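Local coordinates for protein polyketide biosynthesis 3-hydroxy-3-methylglutaryl-ACP synthase PksG (Bacillus subtilis, PDB 4YXQ) that catalyses the aldol condensation of acetyl-AcpK with a beta-ketothioester polyketide intermediate on PksL, a step in making the antibiotic bacillaene, at residues Thr15-Val20 with Met39-Val44; Ala43-Tyr48 with Ser143-Phe148; Cys291-Asn296 with His355-Tyr360. All coordinates share one frame; numbering follows the deposited sequence.

Contact 1: residues Thr15-Val20 with Met39-Val44; sequences TAYLDV and MKEKAV
Strands 16-19 and 41-44 run antiparallel, their axes 4.5 Å apart at the closest and their directions 147° apart, with Leu18 and Lys42 as a hydrogen-bonded pair: Leu18 N to Lys42 O and Lys42 N to Leu18 O are both 2.9 Å. Strand 16-19 is the middle of a small mixed three-stranded sheet, with 360-361 parallel to it on its other side. Val20 N continues the pairing into the first turn of helix 20-26, reaching Lys40 O at 2.9 Å from well above the carbonyl plane. On the face bearing Tyr17, the side chain of Glu41 passes obliquely by the CD1-CE1 side of the phenol ring. Its CG and Tyr17 CD1 are 3.8 Å apart, and ring and carboxylate planes are turned 47° from each other. The face bearing Leu18 is largely apolar in its contacts: Leu18 CD1 runs beside Lys42 CG at 4.0 Å, while Leu18 CD2 meets Val44 CG2 at 4.0 Å. Lys42 carries NZ away to Glu165 O and Ala168 O. Backbone bonds thus set the register, and the charged ends look beyond the strand pair: Glu41 OE1 is paired with Arg293 and Arg359, so its carboxylate is probably held as an anion beside the Tyr17 ring.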
ATOM      1  N   THR A  15      -7.862 -19.594  14.471  1.00 21.55           N
ATOM      2  CA  THR A  15      -8.518 -20.854  14.672  1.00 20.59           C
ATOM      3  C   THR A  15      -7.926 -21.490  15.925  1.00 20.50           C
ATOM      4  O   THR A  15      -8.614 -22.147  16.688  1.00 20.34           O
ATOM      5  CB  THR A  15      -8.218 -21.765  13.477  1.00 22.10           C
ATOM      6  OG1 THR A  15      -8.777 -21.206  12.284  1.00 21.06           O
ATOM      7  CG2 THR A  15      -8.779 -23.164  13.683  1.00 23.09           C
ATOM      8  N   ALA A  16      -6.644 -21.244  16.157  1.00 20.81           N
ATOM      9  CA  ALA A  16      -5.900 -21.870  17.237  1.00 20.62           C
ATOM     10  C   ALA A  16      -5.007 -20.861  17.903  1.00 21.65           C
ATOM     11  O   ALA A  16      -4.592 -19.885  17.294  1.00 18.69           O
ATOM     12  CB  ALA A  16      -5.049 -23.002  16.698  1.00 19.80           C
ATOM     13  N   TYR A  17      -4.703 -21.136  19.172  1.00 24.90           N
ATOM     14  CA  TYR A  17      -3.915 -20.263  20.034  1.00 23.97           C
ATOM     15  C   TYR A  17      -3.174 -21.096  21.048  1.00 25.16           C
ATOM     16  O   TYR A  17      -3.508 -22.251  21.278  1.00 26.79           O
ATOM     17  CB  TYR A  17      -4.827 -19.291  20.785  1.00 25.13           C
ATOM     18  CG  TYR A  17      -5.618 -19.901  21.931  1.00 25.00           C
ATOM     19  CD1 TYR A  17      -5.167 -19.815  23.219  1.00 24.89           C
ATOM     20  CD2 TYR A  17      -6.834 -20.534  21.706  1.00 25.53           C
ATOM     21  CE1 TYR A  17      -5.893 -20.359  24.258  1.00 25.52           C
ATOM     22  CE2 TYR A  17      -7.560 -21.089  22.729  1.00 25.58           C
ATOM     23  CZ  TYR A  17      -7.082 -20.987  24.012  1.00 26.28           C
ATOM     24  OH  TYR A  17      -7.795 -21.563  25.037  1.00 28.60           O
ATOM     25  N   LEU A  18      -2.165 -20.509  21.667  1.00 26.47           N
ATOM     26  CA  LEU A  18      -1.496 -21.170  22.768  1.00 26.03           C
ATOM     27  C   LEU A  18      -1.281 -20.213  23.915  1.00 27.02           C
ATOM     28  O   LEU A  18      -1.484 -18.996  23.790  1.00 23.32           O
ATOM     29  CB  LEU A  18      -0.176 -21.811  22.320  1.00 26.51           C
ATOM     30  CG  LEU A  18       0.886 -20.928  21.669  1.00 26.47           C
ATOM     31  CD1 LEU A  18       1.699 -20.161  22.706  1.00 26.03           C
ATOM     32  CD2 LEU A  18       1.799 -21.792  20.808  1.00 25.50           C
ATOM     33  N   ASP A  19      -0.871 -20.796  25.039  1.00 28.16           N
ATOM     34  CA  ASP A  19      -0.654 -20.069  26.271  1.00 29.10           C
ATOM     35  C   ASP A  19       0.771 -19.531  26.250  1.00 29.00           C
ATOM     36  O   ASP A  19       1.733 -20.291  26.198  1.00 31.85           O
ATOM     37  CB  ASP A  19      -0.878 -21.010  27.452  1.00 31.87           C
ATOM     38  CG  ASP A  19      -0.702 -20.323  28.795  1.00 35.66           C
ATOM     39  OD1 ASP A  19      -1.729 -20.087  29.466  1.00 43.72           O
ATOM     40  OD2 ASP A  19       0.443 -20.028  29.195  1.00 34.03           O
ATOM     41  N   VAL A  20       0.918 -18.229  26.353  1.00 27.75           N
ATOM     42  CA  VAL A  20       2.203 -17.642  26.128  1.00 29.77           C
ATOM     43  C   VAL A  20       3.255 -18.100  27.127  1.00 32.07           C
ATOM     44  O   VAL A  20       4.395 -18.384  26.742  1.00 30.93           O
ATOM     45  CB  VAL A  20       2.127 -16.095  26.180  1.00 31.34           C
ATOM     46  CG1 VAL A  20       3.510 -15.468  26.081  1.00 31.75           C
ATOM     47  CG2 VAL A  20       1.198 -15.542  25.120  1.00 30.85           C
ATOM     48  N   MET A  39       0.657 -10.343  28.941  1.00 32.46           N
ATOM     49  CA  MET A  39       0.425 -11.345  27.911  1.00 34.35           C
ATOM     50  C   MET A  39      -0.184 -12.584  28.503  1.00 36.41           C
ATOM     51  O   MET A  39       0.150 -12.959  29.636  1.00 38.99           O
ATOM     52  CB  MET A  39       1.752 -11.765  27.319  1.00 36.13           C
ATOM     53  CG  MET A  39       2.564 -10.613  26.732  1.00 37.85           C
ATOM     54  SD  MET A  39       4.157 -11.247  26.183  1.00 41.03           S
ATOM     55  CE  MET A  39       4.906  -9.816  25.424  1.00 42.56           C
ATOM     56  N   LYS A  40      -1.114 -13.197  27.774  1.00 36.37           N
ATOM     57  CA  LYS A  40      -1.690 -14.448  28.227  1.00 38.56           C
ATOM     58  C   LYS A  40      -1.733 -15.481  27.106  1.00 34.52           C
ATOM     59  O   LYS A  40      -1.283 -16.606  27.280  1.00 31.27           O
ATOM     60  CB  LYS A  40      -3.089 -14.217  28.836  1.00 46.61           C
ATOM     61  CG  LYS A  40      -3.545 -15.359  29.752  1.00 57.75           C
ATOM     62  CD  LYS A  40      -4.983 -15.208  30.250  1.00 64.88           C
ATOM     63  CE  LYS A  40      -5.148 -13.992  31.165  1.00 71.91           C
ATOM     64  NZ  LYS A  40      -5.564 -12.741  30.446  1.00 73.65           N
ATOM     65  N   GLU A  41      -2.324 -15.108  25.979  1.00 31.67           N
ATOM     66  CA  GLU A  41      -2.507 -16.037  24.874  1.00 32.96           C
ATOM     67  C   GLU A  41      -1.936 -15.439  23.614  1.00 30.91           C
ATOM     68  O   GLU A  41      -1.971 -14.239  23.430  1.00 33.27           O
ATOM     69  CB  GLU A  41      -4.003 -16.348  24.655  1.00 31.85           C
ATOM     70  CG  GLU A  41      -4.682 -17.111  25.784  1.00 31.90           C
ATOM     71  CD  GLU A  41      -6.207 -16.953  25.797  1.00 35.06           C
ATOM     72  OE1 GLU A  41      -6.762 -16.168  24.994  1.00 35.27           O
ATOM     73  OE2 GLU A  41      -6.878 -17.628  26.607  1.00 38.19           O
ATOM     74  N   LYS A  42      -1.439 -16.283  22.724  1.00 32.24           N
ATOM     75  CA  LYS A  42      -1.130 -15.828  21.398  1.00 30.97           C
ATOM     76  C   LYS A  42      -1.801 -16.710  20.369  1.00 30.55           C
ATOM     77  O   LYS A  42      -1.775 -17.931  20.474  1.00 31.84           O
ATOM     78  CB  LYS A  42       0.355 -15.785  21.186  1.00 30.21           C
ATOM     79  CG  LYS A  42       0.938 -16.962  20.464  1.00 32.04           C
ATOM     80  CD  LYS A  42       2.389 -16.682  20.185  1.00 30.61           C
ATOM     81  CE  LYS A  42       2.977 -17.741  19.291  1.00 30.93           C
ATOM     82  NZ  LYS A  42       3.894 -17.117  18.302  1.00 32.99           N
ATOM     83  N   ALA A  43      -2.428 -16.072  19.386  1.00 29.76           N
ATOM     84  CA  ALA A  43      -3.005 -16.793  18.255  1.00 27.75           C
ATOM     85  C   ALA A  43      -1.897 -17.232  17.333  1.00 26.08           C
ATOM     86  O   ALA A  43      -0.869 -16.580  17.241  1.00 27.04           O
ATOM     87  CB  ALA A  43      -4.020 -15.922  17.517  1.00 27.64           C
ATOM     88  N   VAL A  44      -2.127 -18.333  16.627  1.00 26.09           N
ATOM     89  CA  VAL A  44      -1.121 -18.938  15.757  1.00 25.02           C
ATOM     90  C   VAL A  44      -1.780 -19.354  14.446  1.00 24.85           C
ATOM     91  O   VAL A  44      -2.669 -20.217  14.426  1.00 26.49           O
ATOM     92  CB  VAL A  44      -0.556 -20.211  16.393  1.00 26.32           C
ATOM     93  CG1 VAL A  44       0.622 -20.747  15.589  1.00 28.62           C
ATOM     94  CG2 VAL A  44      -0.134 -19.935  17.818  1.00 28.89           C
TER
HETATM   95  O   HOH W   1      -5.245 -19.939  13.947  1.00 14.96           O

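Contact 2: residues Ala43-Tyr48 with Ser143-Phe148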
ATOM      1  N   ALA A  43      -2.428 -16.072  19.386  1.00 29.76           N
ATOM      2  CA  ALA A  43      -3.005 -16.793  18.255  1.00 27.75           C
ATOM      3  C   ALA A  43      -1.897 -17.232  17.333  1.00 26.08           C
ATOM      4  O   ALA A  43      -0.869 -16.580  17.241  1.00 27.04           O
ATOM      5  CB  ALA A  43      -4.020 -15.922  17.517  1.00 27.64           C
ATOM      6  N   VAL A  44      -2.127 -18.333  16.627  1.00 26.09           N
ATOM      7  CA  VAL A  44      -1.121 -18.938  15.757  1.00 25.02           C
ATOM      8  C   VAL A  44      -1.780 -19.354  14.446  1.00 24.85           C
ATOM      9  O   VAL A  44      -2.669 -20.217  14.426  1.00 26.49           O
ATOM     10  CB  VAL A  44      -0.556 -20.211  16.393  1.00 26.32           C
ATOM     11  CG1 VAL A  44       0.622 -20.747  15.589  1.00 28.62           C
ATOM     12  CG2 VAL A  44      -0.134 -19.935  17.818  1.00 28.89           C
ATOM     13  N   ALA A  45      -1.287 -18.832  13.344  1.00 22.72           N
ATOM     14  CA  ALA A  45      -1.770 -19.266  12.063  1.00 22.78           C
ATOM     15  C   ALA A  45      -1.334 -20.711  11.805  1.00 23.02           C
ATOM     16  O   ALA A  45      -0.156 -21.033  11.900  1.00 24.15           O
ATOM     17  CB  ALA A  45      -1.256 -18.354  10.965  1.00 22.57           C
ATOM     18  N   LEU A  46      -2.295 -21.559  11.448  1.00 22.28           N
ATOM     19  CA  LEU A  46      -2.000 -22.886  10.967  1.00 23.35           C
ATOM     20  C   LEU A  46      -1.434 -22.805   9.529  1.00 23.57           C
ATOM     21  O   LEU A  46      -1.590 -21.804   8.854  1.00 22.91           O
ATOM     22  CB  LEU A  46      -3.263 -23.751  10.958  1.00 25.44           C
ATOM     23  CG  LEU A  46      -3.873 -24.379  12.215  1.00 27.05           C
ATOM     24  CD1 LEU A  46      -2.834 -25.015  13.114  1.00 27.75           C
ATOM     25  CD2 LEU A  46      -4.672 -23.371  12.988  1.00 28.97           C
ATOM     26  N   PRO A  47      -0.791 -23.877   9.050  1.00 22.99           N
ATOM     27  CA  PRO A  47      -0.226 -23.820   7.715  1.00 21.93           C
ATOM     28  C   PRO A  47      -1.287 -23.729   6.630  1.00 22.13           C
ATOM     29  O   PRO A  47      -1.018 -23.235   5.535  1.00 20.84           O
ATOM     30  CB  PRO A  47       0.518 -25.148   7.590  1.00 23.73           C
ATOM     31  CG  PRO A  47       0.797 -25.531   8.997  1.00 25.09           C
ATOM     32  CD  PRO A  47      -0.415 -25.108   9.762  1.00 22.99           C
ATOM     33  N   TYR A  48      -2.492 -24.213   6.919  1.00 22.04           N
ATOM     34  CA  TYR A  48      -3.616 -24.034   6.007  1.00 22.42           C
ATOM     35  C   TYR A  48      -4.349 -22.687   6.234  1.00 23.28           C
ATOM     36  O   TYR A  48      -5.515 -22.553   5.878  1.00 24.22           O
ATOM     37  CB  TYR A  48      -4.588 -25.222   6.067  1.00 23.29           C
ATOM     38  CG  TYR A  48      -4.937 -25.747   7.453  1.00 24.48           C
ATOM     39  CD1 TYR A  48      -4.283 -26.852   7.989  1.00 23.35           C
ATOM     40  CD2 TYR A  48      -5.942 -25.141   8.212  1.00 24.55           C
ATOM     41  CE1 TYR A  48      -4.605 -27.329   9.244  1.00 24.55           C
ATOM     42  CE2 TYR A  48      -6.260 -25.617   9.472  1.00 25.44           C
ATOM     43  CZ  TYR A  48      -5.596 -26.712   9.973  1.00 25.26           C
ATOM     44  OH  TYR A  48      -5.940 -27.189  11.218  1.00 29.96           O
ATOM     45  N   SER A 143      -4.477  -7.345   8.138  1.00 15.92           N
ATOM     46  CA  SER A 143      -4.271  -8.767   8.333  1.00 16.35           C
ATOM     47  C   SER A 143      -2.794  -9.097   8.410  1.00 17.09           C
ATOM     48  O   SER A 143      -2.043  -8.823   7.472  1.00 17.79           O
ATOM     49  CB  SER A 143      -4.930  -9.516   7.187  1.00 16.00           C
ATOM     50  OG  SER A 143      -5.061 -10.903   7.462  1.00 15.13           O
ATOM     51  N   ASP A 144      -2.374  -9.679   9.523  1.00 18.40           N
ATOM     52  CA  ASP A 144      -0.974 -10.072   9.680  1.00 19.96           C
ATOM     53  C   ASP A 144      -0.832 -11.401  10.410  1.00 21.11           C
ATOM     54  O   ASP A 144      -1.659 -11.745  11.241  1.00 19.48           O
ATOM     55  CB  ASP A 144      -0.212  -8.970  10.412  1.00 20.35           C
ATOM     56  CG  ASP A 144       0.232  -7.841   9.474  1.00 21.87           C
ATOM     57  OD1 ASP A 144       1.024  -8.163   8.532  1.00 21.15           O
ATOM     58  OD2 ASP A 144      -0.179  -6.658   9.702  1.00 20.73           O
ATOM     59  N   ILE A 145       0.210 -12.149  10.076  1.00 23.22           N
ATOM     60  CA  ILE A 145       0.505 -13.395  10.762  1.00 27.15           C
ATOM     61  C   ILE A 145       2.002 -13.445  11.019  1.00 27.68           C
ATOM     62  O   ILE A 145       2.771 -12.739  10.388  1.00 27.18           O
ATOM     63  CB  ILE A 145       0.072 -14.641   9.972  1.00 27.58           C
ATOM     64  CG1 ILE A 145       0.971 -14.833   8.760  1.00 29.01           C
ATOM     65  CG2 ILE A 145      -1.357 -14.509   9.494  1.00 28.05           C
ATOM     66  CD1 ILE A 145       0.607 -16.025   7.897  1.00 29.96           C
ATOM     67  N   SER A 146       2.394 -14.257  11.982  1.00 30.12           N
ATOM     68  CA  SER A 146       3.794 -14.445  12.311  1.00 34.13           C
ATOM     69  C   SER A 146       4.117 -15.907  12.055  1.00 38.52           C
ATOM     70  O   SER A 146       3.615 -16.780  12.749  1.00 42.12           O
ATOM     71  CB  SER A 146       4.054 -14.085  13.784  1.00 31.57           C
ATOM     72  OG  SER A 146       3.486 -12.834  14.139  1.00 31.11           O
ATOM     73  N   ARG A 147       4.916 -16.173  11.031  1.00 45.39           N
ATOM     74  CA  ARG A 147       5.505 -17.498  10.850  1.00 50.79           C
ATOM     75  C   ARG A 147       6.971 -17.499  11.278  1.00 57.44           C
ATOM     76  O   ARG A 147       7.571 -16.420  11.461  1.00 58.38           O
ATOM     77  CB  ARG A 147       5.356 -17.949   9.396  1.00 47.39           C
ATOM     78  CG  ARG A 147       3.903 -18.184   8.996  1.00 43.83           C
ATOM     79  CD  ARG A 147       3.691 -19.407   8.111  1.00 39.20           C
ATOM     80  NE  ARG A 147       2.644 -19.129   7.121  1.00 36.32           N
ATOM     81  CZ  ARG A 147       1.373 -19.517   7.185  1.00 33.90           C
ATOM     82  NH1 ARG A 147       0.902 -20.232   8.200  1.00 35.99           N
ATOM     83  NH2 ARG A 147       0.559 -19.186   6.208  1.00 33.62           N
ATOM     84  N   PHE A 148       7.538 -18.701  11.428  1.00 67.08           N
ATOM     85  CA  PHE A 148       8.958 -18.860  11.763  1.00 75.73           C
ATOM     86  C   PHE A 148       9.609 -20.036  11.033  1.00 73.16           C
ATOM     87  O   PHE A 148      10.411 -19.830  10.116  1.00 72.53           O
ATOM     88  CB  PHE A 148       9.118 -19.015  13.270  1.00 83.97           C
ATOM     89  CG  PHE A 148       8.492 -17.895  14.060  1.00 94.01           C
ATOM     90  CD1 PHE A 148       9.183 -16.696  14.278  1.00 97.24           C
ATOM     91  CD2 PHE A 148       7.203 -18.019  14.562  1.00 98.41           C
ATOM     92  CE1 PHE A 148       8.605 -15.657  14.992  1.00 93.15           C
ATOM     93  CE2 PHE A 148       6.620 -16.981  15.277  1.00 98.77           C
ATOM     94  CZ  PHE A 148       7.320 -15.798  15.490  1.00 95.53           C
TER
HETATM   95  O   HOH W   2       2.277 -19.432  12.275  1.00 28.06           O
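Just past strand 137-144, an inner strand of the large thiolase-fold sheet, the chain leaves the sheet and meets the loop that follows strand 41-44. The junction has a small apolar centre, where Ala45 CB faces Ile145 CB at 4.1 Å and Phe54 of helix 51-64 touches both side chains. Ile145 has CG1 between its backbone N and carbonyl carbon (chi1 71°), an arrangement that turns CG2 to Ala45 and lets CD1 lie 3.5 Å above the guanidinium plane of Arg147, toward its rim. Arg147 itself curls in mid-chain to come back across the gap. From its NH1 a hydrogen bond of 3.0 Å runs to Leu46 O; the oxygen lies in the guanidinium plane, yet the nitrogen stands above the plane of the Leu46 carbonyl, with an N-H...O angle of 151°. NH2 is taken by Glu49 O. A water bridges the two backbones as well, giving protons to Ala45 O at 2.9 Å and to Ser146 O at 3.0 Å. One arginine therefore serves two carbonyls of the 43-48 loop and its continuation. The bonds described here are to neutral peptide oxygens, which together with Ile145 probably limit the rotation of the guanidinium.

Contact 3: residues Cys291-Asn296 with His355-Tyr360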
ATOM      1  N   CYS A 291      -6.172  -7.825  23.128  1.00 25.47           N
ATOM      2  CA  CYS A 291      -4.790  -8.086  22.825  1.00 29.31           C
ATOM      3  C   CYS A 291      -4.198  -9.261  23.597  1.00 26.51           C
ATOM      4  O   CYS A 291      -3.292  -9.932  23.111  1.00 23.51           O
ATOM      5  CB  CYS A 291      -3.904  -6.869  23.107  1.00 36.09           C
ATOM      6  SG  CYS A 291      -2.123  -7.210  22.784  1.00 43.82           S
ATOM      7  N   GLN A 292      -4.642  -9.443  24.837  1.00 26.03           N
ATOM      8  CA  GLN A 292      -4.125 -10.532  25.671  1.00 27.21           C
ATOM      9  C   GLN A 292      -4.530 -11.899  25.151  1.00 25.20           C
ATOM     10  O   GLN A 292      -3.915 -12.902  25.492  1.00 23.98           O
ATOM     11  CB  GLN A 292      -4.654 -10.407  27.090  1.00 30.97           C
ATOM     12  CG  GLN A 292      -4.375  -9.071  27.750  1.00 35.55           C
ATOM     13  CD  GLN A 292      -4.788  -9.050  29.193  1.00 39.38           C
ATOM     14  OE1 GLN A 292      -4.567 -10.019  29.918  1.00 40.04           O
ATOM     15  NE2 GLN A 292      -5.414  -7.943  29.623  1.00 45.47           N
ATOM     16  N   ARG A 293      -5.599 -11.922  24.359  1.00 26.50           N
ATOM     17  CA  ARG A 293      -6.189 -13.152  23.841  1.00 25.61           C
ATOM     18  C   ARG A 293      -5.560 -13.541  22.525  1.00 24.19           C
ATOM     19  O   ARG A 293      -5.723 -14.653  22.070  1.00 20.83           O
ATOM     20  CB  ARG A 293      -7.687 -12.965  23.596  1.00 26.82           C
ATOM     21  CG  ARG A 293      -8.497 -12.401  24.777  1.00 27.34           C
ATOM     22  CD  ARG A 293      -8.657 -13.410  25.877  1.00 25.77           C
ATOM     23  NE  ARG A 293      -9.289 -14.612  25.352  1.00 25.81           N
ATOM     24  CZ  ARG A 293     -10.591 -14.800  25.212  1.00 24.62           C
ATOM     25  NH1 ARG A 293     -11.468 -13.857  25.529  1.00 25.37           N
ATOM     26  NH2 ARG A 293     -11.012 -15.968  24.753  1.00 24.25           N
ATOM     27  N   VAL A 294      -4.800 -12.633  21.931  1.00 24.43           N
ATOM     28  CA  VAL A 294      -4.389 -12.824  20.554  1.00 25.19           C
ATOM     29  C   VAL A 294      -2.891 -12.591  20.314  1.00 24.74           C
ATOM     30  O   VAL A 294      -2.291 -13.259  19.472  1.00 26.47           O
ATOM     31  CB  VAL A 294      -5.305 -11.967  19.670  1.00 26.07           C
ATOM     32  CG1 VAL A 294      -4.557 -10.860  18.996  1.00 27.14           C
ATOM     33  CG2 VAL A 294      -5.995 -12.822  18.638  1.00 27.39           C
ATOM     34  N   GLY A 295      -2.285 -11.678  21.060  1.00 24.82           N
ATOM     35  CA  GLY A 295      -0.881 -11.331  20.884  1.00 24.88           C
ATOM     36  C   GLY A 295      -0.758 -10.100  20.007  1.00 25.44           C
ATOM     37  O   GLY A 295      -1.755  -9.471  19.631  1.00 25.99           O
ATOM     38  N   ASN A 296       0.480  -9.758  19.665  1.00 24.47           N
ATOM     39  CA  ASN A 296       0.773  -8.672  18.739  1.00 22.57           C
ATOM     40  C   ASN A 296       0.309  -8.996  17.318  1.00 21.16           C
ATOM     41  O   ASN A 296       0.884  -9.889  16.698  1.00 21.34           O
ATOM     42  CB  ASN A 296       2.279  -8.473  18.723  1.00 22.85           C
ATOM     43  CG  ASN A 296       2.719  -7.370  17.804  1.00 23.29           C
ATOM     44  OD1 ASN A 296       1.900  -6.616  17.242  1.00 25.18           O
ATOM     45  ND2 ASN A 296       4.018  -7.266  17.625  1.00 22.20           N
ATOM     46  N   HIS A 355     -16.299 -15.553  20.063  1.00 33.57           N
ATOM     47  CA  HIS A 355     -15.462 -16.173  19.049  1.00 29.46           C
ATOM     48  C   HIS A 355     -14.058 -16.465  19.583  1.00 27.44           C
ATOM     49  O   HIS A 355     -13.461 -17.488  19.247  1.00 25.82           O
ATOM     50  CB  HIS A 355     -15.439 -15.343  17.745  1.00 28.47           C
ATOM     51  CG  HIS A 355     -14.124 -15.377  17.047  1.00 28.01           C
ATOM     52  ND1 HIS A 355     -13.217 -14.350  17.169  1.00 28.98           N
ATOM     53  CD2 HIS A 355     -13.522 -16.330  16.302  1.00 27.13           C
ATOM     54  CE1 HIS A 355     -12.120 -14.654  16.513  1.00 28.68           C
ATOM     55  NE2 HIS A 355     -12.273 -15.857  15.985  1.00 29.73           N
ATOM     56  N   LEU A 356     -13.512 -15.573  20.405  1.00 26.89           N
ATOM     57  CA  LEU A 356     -12.186 -15.835  20.990  1.00 24.62           C
ATOM     58  C   LEU A 356     -12.229 -17.016  21.945  1.00 23.44           C
ATOM     59  O   LEU A 356     -11.298 -17.834  21.963  1.00 21.99           O
ATOM     60  CB  LEU A 356     -11.616 -14.591  21.662  1.00 24.95           C
ATOM     61  CG  LEU A 356     -11.267 -13.490  20.649  1.00 24.47           C
ATOM     62  CD1 LEU A 356     -10.962 -12.172  21.352  1.00 23.66           C
ATOM     63  CD2 LEU A 356     -10.097 -13.875  19.742  1.00 22.78           C
ATOM     64  N   ASP A 357     -13.333 -17.145  22.685  1.00 24.00           N
ATOM     65  CA  ASP A 357     -13.526 -18.267  23.609  1.00 23.22           C
ATOM     66  C   ASP A 357     -13.586 -19.591  22.865  1.00 24.10           C
ATOM     67  O   ASP A 357     -13.124 -20.593  23.367  1.00 24.29           O
ATOM     68  CB  ASP A 357     -14.793 -18.097  24.457  1.00 24.09           C
ATOM     69  CG  ASP A 357     -14.693 -16.956  25.484  1.00 25.26           C
ATOM     70  OD1 ASP A 357     -13.591 -16.421  25.762  1.00 26.91           O
ATOM     71  OD2 ASP A 357     -15.741 -16.546  26.015  1.00 26.76           O
ATOM     72  N   ARG A 358     -14.111 -19.598  21.656  1.00 28.32           N
ATOM     73  CA  ARG A 358     -14.298 -20.858  20.914  1.00 33.47           C
ATOM     74  C   ARG A 358     -13.065 -21.394  20.169  1.00 32.17           C
ATOM     75  O   ARG A 358     -13.130 -22.464  19.577  1.00 37.45           O
ATOM     76  CB  ARG A 358     -15.431 -20.703  19.904  1.00 39.01           C
ATOM     77  CG  ARG A 358     -16.823 -20.840  20.479  1.00 44.66           C
ATOM     78  CD  ARG A 358     -17.822 -19.998  19.675  1.00 53.22           C
ATOM     79  NE  ARG A 358     -19.207 -20.419  19.862  1.00 60.50           N
ATOM     80  CZ  ARG A 358     -19.900 -20.317  21.002  1.00 68.52           C
ATOM     81  NH1 ARG A 358     -19.353 -19.795  22.104  1.00 71.56           N
ATOM     82  NH2 ARG A 358     -21.161 -20.754  21.046  1.00 68.38           N
ATOM     83  N   ARG A 359     -11.923 -20.732  20.238  1.00 28.90           N
ATOM     84  CA  ARG A 359     -10.740 -21.228  19.498  1.00 25.88           C
ATOM     85  C   ARG A 359     -10.118 -22.463  20.133  1.00 24.93           C
ATOM     86  O   ARG A 359     -10.325 -22.753  21.292  1.00 25.40           O
ATOM     87  CB  ARG A 359      -9.681 -20.121  19.354  1.00 24.86           C
ATOM     88  CG  ARG A 359     -10.203 -18.843  18.734  1.00 23.35           C
ATOM     89  CD  ARG A 359      -9.224 -17.705  18.933  1.00 23.66           C
ATOM     90  NE  ARG A 359      -8.992 -17.408  20.346  1.00 23.02           N
ATOM     91  CZ  ARG A 359      -7.943 -16.761  20.844  1.00 20.53           C
ATOM     92  NH1 ARG A 359      -6.961 -16.358  20.067  1.00 20.36           N
ATOM     93  NH2 ARG A 359      -7.855 -16.571  22.151  1.00 20.20           N
ATOM     94  N   TYR A 360      -9.309 -23.172  19.360  1.00 27.54           N
ATOM     95  CA  TYR A 360      -8.670 -24.433  19.791  1.00 25.96           C
ATOM     96  C   TYR A 360      -7.335 -24.142  20.472  1.00 27.88           C
ATOM     97  O   TYR A 360      -6.513 -23.423  19.918  1.00 32.43           O
ATOM     98  CB  TYR A 360      -8.436 -25.297  18.568  1.00 25.81           C
ATOM     99  CG  TYR A 360      -7.869 -26.655  18.861  1.00 27.37           C
ATOM    100  CD1 TYR A 360      -8.714 -27.756  19.018  1.00 25.89           C
ATOM    101  CD2 TYR A 360      -6.497 -26.863  18.942  1.00 27.07           C
ATOM    102  CE1 TYR A 360      -8.215 -29.004  19.290  1.00 25.98           C
ATOM    103  CE2 TYR A 360      -5.997 -28.131  19.169  1.00 28.06           C
ATOM    104  CZ  TYR A 360      -6.874 -29.194  19.349  1.00 27.03           C
ATOM    105  OH  TYR A 360      -6.410 -30.456  19.638  1.00 30.17           O
TER
HETATM  106  O   HOH W   3      -9.114 -17.822  24.185  1.00 25.03           O
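Arg293 O, the carbonyl oxygen near the end of the short, weakly bonded helical turn 291-294, is gripped end-on by both terminal nitrogens of Arg359: NH1 and NH2 each stand 2.9 Å from it and come from the same face of its carbonyl plane. This is an end-on, two-nitrogen arginine grip on one backbone carbonyl, joining turn 291-294 to the end of helix 352-357 within the C-terminal half of the thiolase-like fold. The bonds are bent, at 140° and 141°, as follows when both terminal nitrogens of one guanidinium converge on a single atom. NE of the same guanidinium turns back to Leu356 O at 2.8 Å, in the carbonyl plane and on a lone pair, so that Arg359 ties together two helix ends with its three nitrogens. Leu356 CD2 lies over the centre of one guanidinium face.

The side chain of Arg293 crosses to the 355-360 segment. It folds back in mid-chain, laying the guanidinium against Leu356, whose CB sits 3.3 Å above the plane near the rim. Asp357 OD1 receives Arg293 NH2 at 2.8 Å on its anti lone pair, in a salt bridge, and the carboxylate is nearly coplanar with the guanidinium, although OD1 is tilted out of the guanidinium plane; NH1 adds a weak bond to the same oxygen. The two arginines also share Glu41 OE1, a charge that should ease their closeness. Val294 CG2 flanks Arg359 NH1, which has a further partner in Gly13 O. A water accepts from Arg293 NH2 and from Arg359 NH2, and it donates to Leu356 O at 3.1 Å.

Together the three contacts show how one short strand can be tied to its surroundings by different chemistry on each side. Strand 41-44 belongs to contact 1, runs on into contact 2 through Ala43 and Val44, and reaches contact 3 by backbone bonds, Glu41 N to Gln292 O and Ala43 N to Val294 O. Contacts 1 and 3 lie closest, their centres about 6 Å apart. Contact 1, partly buried, relies on paired peptides; contact 2, buried, on a few apolar atoms, one arginine and a water; contact 3, largely buried but with Asp357 exposed, on two arginines that hold a backbone carbonyl and a carboxylate. Contacts 1 and 2 belong to the N-terminal part of the HMG-CoA synthase sequence, contact 3 to the C-terminal part.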